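Local structure of conserved membrane protein (Chlamydia abortus, 6GZU) at residues Glu146-Asp151 against Asp213-Asn218; Lys191-Pro196 against Tyr221-Met226. The protein combines deubiquitinase and acetyltransferase activities as a secreted chlamydial effector that induces fragmentation of the Golgi. One frame throughout, in Å; residues are numbered along the deposited sequence.

Contact 1. Residues Glu146-Asp151 against Asp213-Asn218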
loop_
_atom_site.group_PDB
_atom_site.type_symbol
_atom_site.label_atom_id
_atom_site.label_comp_id
_atom_site.label_asym_id
_atom_site.label_seq_id
_atom_site.Cartn_x
_atom_site.Cartn_y
_atom_site.Cartn_z
ATOM N N GLU A 146 4.534 5.462 12.020
ATOM C CA GLU A 146 5.451 5.600 10.901
ATOM C C GLU A 146 4.714 5.473 9.594
ATOM O O GLU A 146 3.700 4.749 9.481
ATOM C CB GLU A 146 6.592 4.565 10.991
ATOM C CG GLU A 146 6.165 3.117 10.843
ATOM C CD GLU A 146 7.276 2.080 11.143
ATOM O OE1 GLU A 146 8.237 2.418 11.859
ATOM O OE2 GLU A 146 7.235 0.918 10.630
ATOM N N VAL A 147 5.273 6.144 8.595
ATOM C CA VAL A 147 4.877 5.990 7.192
ATOM C C VAL A 147 6.084 5.444 6.469
ATOM O O VAL A 147 7.126 6.104 6.389
ATOM C CB VAL A 147 4.412 7.362 6.585
ATOM C CG1 VAL A 147 3.983 7.194 5.102
ATOM C CG2 VAL A 147 3.298 8.003 7.421
ATOM N N VAL A 148 5.967 4.192 6.017
ATOM C CA VAL A 148 7.053 3.534 5.316
ATOM C C VAL A 148 6.805 3.530 3.811
ATOM O O VAL A 148 5.727 3.154 3.354
ATOM C CB VAL A 148 7.193 2.060 5.822
ATOM C CG1 VAL A 148 8.282 1.290 5.018
ATOM C CG2 VAL A 148 7.528 2.105 7.323
ATOM N N PHE A 149 7.798 3.964 3.052
ATOM C CA PHE A 149 7.692 3.953 1.603
ATOM C C PHE A 149 8.717 2.982 1.022
ATOM O O PHE A 149 9.945 3.107 1.271
ATOM C CB PHE A 149 7.993 5.368 1.066
ATOM C CG PHE A 149 8.064 5.440 -0.429
ATOM C CD1 PHE A 149 6.942 5.186 -1.203
ATOM C CD2 PHE A 149 9.244 5.759 -1.056
ATOM C CE1 PHE A 149 6.998 5.275 -2.587
ATOM C CE2 PHE A 149 9.298 5.854 -2.424
ATOM C CZ PHE A 149 8.197 5.598 -3.185
ATOM N N PHE A 150 8.216 2.012 0.264
ATOM C CA PHE A 150 9.076 1.033 -0.402
ATOM C C PHE A 150 9.040 1.163 -1.903
ATOM O O PHE A 150 7.985 1.098 -2.507
ATOM C CB PHE A 150 8.639 -0.395 -0.009
ATOM C CG PHE A 150 9.406 -1.475 -0.714
ATOM C CD1 PHE A 150 9.017 -1.896 -1.986
ATOM C CD2 PHE A 150 10.531 -2.062 -0.131
ATOM C CE1 PHE A 150 9.750 -2.872 -2.655
ATOM C CE2 PHE A 150 11.260 -3.051 -0.819
ATOM C CZ PHE A 150 10.849 -3.454 -2.052
ATOM N N ASP A 151 10.214 1.378 -2.502
ATOM C CA ASP A 151 10.406 1.421 -3.947
ATOM C C ASP A 151 11.618 0.569 -4.229
ATOM O O ASP A 151 12.743 0.924 -3.816
ATOM C CB ASP A 151 10.672 2.859 -4.365
ATOM C CG ASP A 151 10.988 2.992 -5.838
ATOM O OD1 ASP A 151 10.889 1.991 -6.580
ATOM O OD2 ASP A 151 11.346 4.091 -6.245
ATOM N N ASP A 213 5.369 -8.813 3.102
ATOM C CA ASP A 213 5.411 -10.130 3.733
ATOM C C ASP A 213 6.399 -10.146 4.907
ATOM O O ASP A 213 6.061 -10.509 6.034
ATOM C CB ASP A 213 5.823 -11.135 2.670
ATOM C CG ASP A 213 5.323 -12.492 2.945
ATOM O OD1 ASP A 213 5.661 -13.047 4.008
ATOM O OD2 ASP A 213 4.602 -13.031 2.085
ATOM N N LYS A 214 7.620 -9.700 4.648
ATOM C CA LYS A 214 8.639 -9.698 5.672
ATOM C C LYS A 214 8.448 -8.609 6.707
ATOM O O LYS A 214 8.723 -8.827 7.879
ATOM C CB LYS A 214 9.990 -9.524 4.990
ATOM C CG LYS A 214 10.251 -10.537 3.897
ATOM C CD LYS A 214 11.121 -11.613 4.386
ATOM C CE LYS A 214 11.406 -12.560 3.239
ATOM N NZ LYS A 214 11.798 -13.917 3.669
ATOM N N TYR A 215 8.003 -7.437 6.269
ATOM C CA TYR A 215 7.741 -6.309 7.178
ATOM C C TYR A 215 6.740 -6.694 8.240
ATOM O O TYR A 215 6.878 -6.271 9.400
ATOM C CB TYR A 215 7.244 -5.078 6.392
ATOM C CG TYR A 215 6.790 -3.915 7.229
ATOM C CD1 TYR A 215 5.481 -3.835 7.673
ATOM C CD2 TYR A 215 7.661 -2.870 7.555
ATOM C CE1 TYR A 215 5.052 -2.766 8.445
ATOM C CE2 TYR A 215 7.236 -1.817 8.345
ATOM C CZ TYR A 215 5.931 -1.775 8.793
ATOM O OH TYR A 215 5.464 -0.722 9.556
ATOM N N LEU A 216 5.703 -7.440 7.857
ATOM C CA LEU A 216 4.645 -7.768 8.813
ATOM C C LEU A 216 5.135 -8.748 9.898
ATOM O O LEU A 216 4.549 -8.828 10.995
ATOM C CB LEU A 216 3.393 -8.331 8.079
ATOM C CG LEU A 216 2.629 -7.259 7.263
ATOM C CD1 LEU A 216 1.569 -7.918 6.396
ATOM C CD2 LEU A 216 1.958 -6.205 8.193
ATOM N N ASP A 217 6.190 -9.513 9.597
ATOM C CA ASP A 217 6.833 -10.343 10.623
ATOM C C ASP A 217 7.904 -9.601 11.424
ATOM O O ASP A 217 8.182 -9.944 12.564
ATOM C CB ASP A 217 7.423 -11.616 10.011
ATOM C CG ASP A 217 6.337 -12.624 9.615
ATOM O OD1 ASP A 217 5.259 -12.638 10.244
ATOM O OD2 ASP A 217 6.556 -13.386 8.673
ATOM N N ASN A 218 8.477 -8.577 10.816
ATOM C CA ASN A 218 9.533 -7.778 11.453
ATOM C C ASN A 218 9.560 -6.390 10.833
ATOM O O ASN A 218 10.071 -6.211 9.745
ATOM C CB ASN A 218 10.895 -8.452 11.240
ATOM C CG ASN A 218 12.056 -7.587 11.698
ATOM O OD1 ASN A 218 11.886 -6.584 12.416
ATOM N ND2 ASN A 218 13.260 -7.973 11.268
#

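Contact 2. Residues Lys191-Pro196 against Tyr221-Met226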
loop_
_atom_site.group_PDB
_atom_site.type_symbol
_atom_site.label_atom_id
_atom_site.label_comp_id
_atom_site.label_asym_id
_atom_site.label_seq_id
_atom_site.Cartn_x
_atom_site.Cartn_y
_atom_site.Cartn_z
ATOM N N LYS A 191 11.880 6.066 3.968
ATOM C CA LYS A 191 11.979 5.623 2.584
ATOM C C LYS A 191 13.088 4.565 2.640
ATOM O O LYS A 191 14.289 4.875 2.571
ATOM C CB LYS A 191 12.335 6.814 1.686
ATOM C CG LYS A 191 11.196 7.906 1.723
ATOM C CD LYS A 191 11.528 9.100 0.805
ATOM C CE LYS A 191 11.334 8.807 -0.698
ATOM N NZ LYS A 191 11.801 9.961 -1.541
ATOM N N VAL A 192 12.691 3.287 2.728
ATOM C CA VAL A 192 13.597 2.263 3.254
ATOM C C VAL A 192 14.637 1.760 2.264
ATOM O O VAL A 192 15.695 1.282 2.686
ATOM C CB VAL A 192 12.834 1.049 3.821
ATOM C CG1 VAL A 192 12.091 1.502 5.101
ATOM C CG2 VAL A 192 11.885 0.451 2.776
ATOM N N ILE A 193 14.379 1.854 0.956
ATOM C CA ILE A 193 15.356 1.381 -0.050
ATOM C C ILE A 193 16.210 2.564 -0.512
ATOM O O ILE A 193 15.699 3.515 -1.144
ATOM C CB ILE A 193 14.613 0.769 -1.259
ATOM C CG1 ILE A 193 13.661 -0.317 -0.793
ATOM C CG2 ILE A 193 15.585 0.248 -2.321
ATOM C CD1 ILE A 193 14.332 -1.340 0.112
ATOM N N LYS A 194 17.506 2.517 -0.204
ATOM C CA LYS A 194 18.390 3.604 -0.582
ATOM C C LYS A 194 19.136 3.281 -1.853
ATOM O O LYS A 194 19.569 4.190 -2.553
ATOM C CB LYS A 194 19.377 3.948 0.534
ATOM C CG LYS A 194 18.761 4.257 1.880
ATOM C CD LYS A 194 17.480 5.131 1.823
ATOM C CE LYS A 194 17.637 6.544 1.211
ATOM N NZ LYS A 194 16.440 7.452 1.554
ATOM N N THR A 195 19.338 1.993 -2.126
ATOM C CA THR A 195 20.063 1.509 -3.304
ATOM C C THR A 195 19.114 0.566 -4.020
ATOM O O THR A 195 18.532 -0.311 -3.399
ATOM C CB THR A 195 21.323 0.737 -2.869
ATOM O OG1 THR A 195 22.223 1.647 -2.213
ATOM C CG2 THR A 195 22.043 0.136 -4.073
ATOM N N PRO A 196 18.954 0.716 -5.337
ATOM C CA PRO A 196 17.992 -0.167 -6.025
ATOM C C PRO A 196 18.291 -1.638 -5.818
ATOM O O PRO A 196 19.453 -2.066 -5.910
ATOM C CB PRO A 196 18.189 0.186 -7.497
ATOM C CG PRO A 196 18.717 1.629 -7.454
ATOM C CD PRO A 196 19.535 1.732 -6.230
ATOM N N TYR A 221 12.571 -4.903 9.083
ATOM C CA TYR A 221 13.122 -5.605 7.921
ATOM C C TYR A 221 13.517 -4.670 6.768
ATOM O O TYR A 221 12.737 -3.809 6.365
ATOM C CB TYR A 221 12.090 -6.564 7.346
ATOM C CG TYR A 221 12.637 -7.318 6.159
ATOM C CD1 TYR A 221 13.538 -8.352 6.341
ATOM C CD2 TYR A 221 12.276 -6.976 4.866
ATOM C CE1 TYR A 221 14.031 -9.079 5.275
ATOM C CE2 TYR A 221 12.784 -7.686 3.763
ATOM C CZ TYR A 221 13.683 -8.739 3.992
ATOM O OH TYR A 221 14.235 -9.482 2.968
ATOM N N VAL A 222 14.696 -4.876 6.202
ATOM C CA VAL A 222 15.075 -4.199 4.953
ATOM C C VAL A 222 15.715 -5.267 4.097
ATOM O O VAL A 222 16.517 -6.046 4.610
ATOM C CB VAL A 222 16.072 -3.056 5.228
ATOM C CG1 VAL A 222 16.574 -2.421 3.951
ATOM C CG2 VAL A 222 15.417 -2.001 6.119
ATOM N N PRO A 223 15.335 -5.336 2.808
ATOM C CA PRO A 223 15.848 -6.411 1.957
ATOM C C PRO A 223 17.339 -6.281 1.835
ATOM O O PRO A 223 17.904 -5.167 1.944
ATOM C CB PRO A 223 15.238 -6.112 0.578
ATOM C CG PRO A 223 14.126 -5.223 0.825
ATOM C CD PRO A 223 14.392 -4.471 2.090
ATOM N N PRO A 224 17.986 -7.402 1.600
ATOM C CA PRO A 224 19.433 -7.356 1.517
ATOM C C PRO A 224 19.928 -6.814 0.179
ATOM O O PRO A 224 19.236 -6.921 -0.838
ATOM C CB PRO A 224 19.821 -8.822 1.687
ATOM C CG PRO A 224 18.675 -9.565 1.088
ATOM C CD PRO A 224 17.465 -8.777 1.535
ATOM N N LEU A 225 21.124 -6.234 0.203
ATOM C CA LEU A 225 21.815 -5.829 -0.999
ATOM C C LEU A 225 22.418 -7.107 -1.566
ATOM O O LEU A 225 23.146 -7.826 -0.869
ATOM C CB LEU A 225 22.920 -4.852 -0.620
ATOM C CG LEU A 225 23.565 -4.007 -1.713
ATOM C CD1 LEU A 225 22.638 -3.832 -2.914
ATOM C CD2 LEU A 225 23.899 -2.666 -1.110
ATOM N N MET A 226 22.099 -7.400 -2.822
ATOM C CA MET A 226 22.474 -8.672 -3.426
ATOM C C MET A 226 23.040 -8.458 -4.797
ATOM O O MET A 226 22.766 -7.442 -5.418
ATOM C CB MET A 226 21.238 -9.564 -3.542
ATOM C CG MET A 226 20.752 -10.102 -2.210
ATOM S SD MET A 226 19.214 -10.981 -2.413
ATOM C CE MET A 226 18.131 -9.614 -2.837
#

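Contact 1. Residues Glu146-Asp151 against Asp213-Asn218
Tyr215 reaches out from helix 204-217 to Glu146 and Val148 on strand 146-150, and this one side chain accounts for the helix's share of the contact. The backbones stay well apart, with 10.0 Å between the CA atoms of Val148 and Tyr215, and the long side chain of Tyr215 spans the gap. Tyr215 does so by placing CG opposite its own backbone N (chi1 173°), which sends the ring off the helix and toward the sheet. Glu146 answers from the other direction. Its CG is tucked against both the backbone N and C (chi1 66°), and the extended chain beyond it delivers the carboxylate to the phenol. Tyr215 OH donates to Glu146 OE2 at 2.6 Å, and OE2 accepts with its anti lone pair, the one facing away from OE1. OE2 lies in the ring plane at its edge, 3.6 Å from Tyr215 CE2, while the carboxylate itself is twisted 46° from that plane. Near the hydroxyl end of the ring, Val148 adds an apolar touch, its CG2 coming obliquely to Tyr215 CE2 at 4.1 Å. The tyrosine hydroxyl has a second partner, Asn141 ND2 on the adjacent strand 134-141, and Glu146 OE1 forms salt bridges with Lys190 and Arg144. All three touching residues are buried, yet their polar groups are matched: the phenol gives its proton to Glu146 and also pairs with the amide nitrogen of Asn141. With two basic groups on OE1, the carboxylate probably remains ionised, which fits a short, charge-assisted bond between helix and sheet.

Contact 2. Residues Lys191-Pro196 against Tyr221-Met226
Packing is closest where Ile193 meets the ring of Pro223. Ile193 CD1 rests 3.7 Å from Pro223 CD and 4.0 Å from Pro223 CG, the two side chains crossing at about a right angle. Ile193 does not leave the backbone aimed at the proline; its turns at chi1 (-55°) and chi2 (-51°) carry CD1 across. Both residues are buried, and the contact is purely apolar. Two irregular segments thus run alongside each other, their touching parts only 7° apart in direction, but without a hydrogen bond between them. Away from this pair the fit slackens. The CA atoms of Val192 and Val222 are 6.8 Å apart, and there Val222 CG1 merely approaches the carbonyl oxygen Val192 O at 4.0 Å. Val192 has two conformers, which suits a looser fit and keeps that approach tentative. At the far end, exposed Thr195 and Leu225 meet methyl to methyl, Thr195 CG2 lying 4.2 Å from Leu225 CD1. Residues Val222 to Leu225 touch a crystal neighbour, so the lattice may influence this loop. Loose at its solvent side, the contact is backed on its inner side by Phe150 of strand 146-150, which touches both Ile193 and Pro223. The loop following strand 188-191 is laid against the loop joining helix 204-217 to helix 228-241, with Met226 packing on Trp207 of the first helix and Phe234 of the second.

In the fold
Contacts 1 and 2 have centres 11 Å apart and form one continuous patch of the Ulp1-like catalytic domain, their segments alternating along the chain as 146-151, 191-196, 213-218 and 221-226. Phe149 O and Val192 N, 3.1 Å apart, probably share a hydrogen bond that continues the sheet pairing, while Phe150 CE2 lies 3.6 Å from Ile193 CD1. On the helix side, Lys214 CB packs 3.4 Å from Tyr221 CD2. Asp151, ending one segment of contact 1, bonds to His134; with Cys204 they have the geometry of a Cys-His-Asp triad, consistent with a CE-clan enzyme. Ile193 CB packs 3.2 Å from Asp151 O, which places contact 2 beside the presumed triad; the zinc site lies elsewhere.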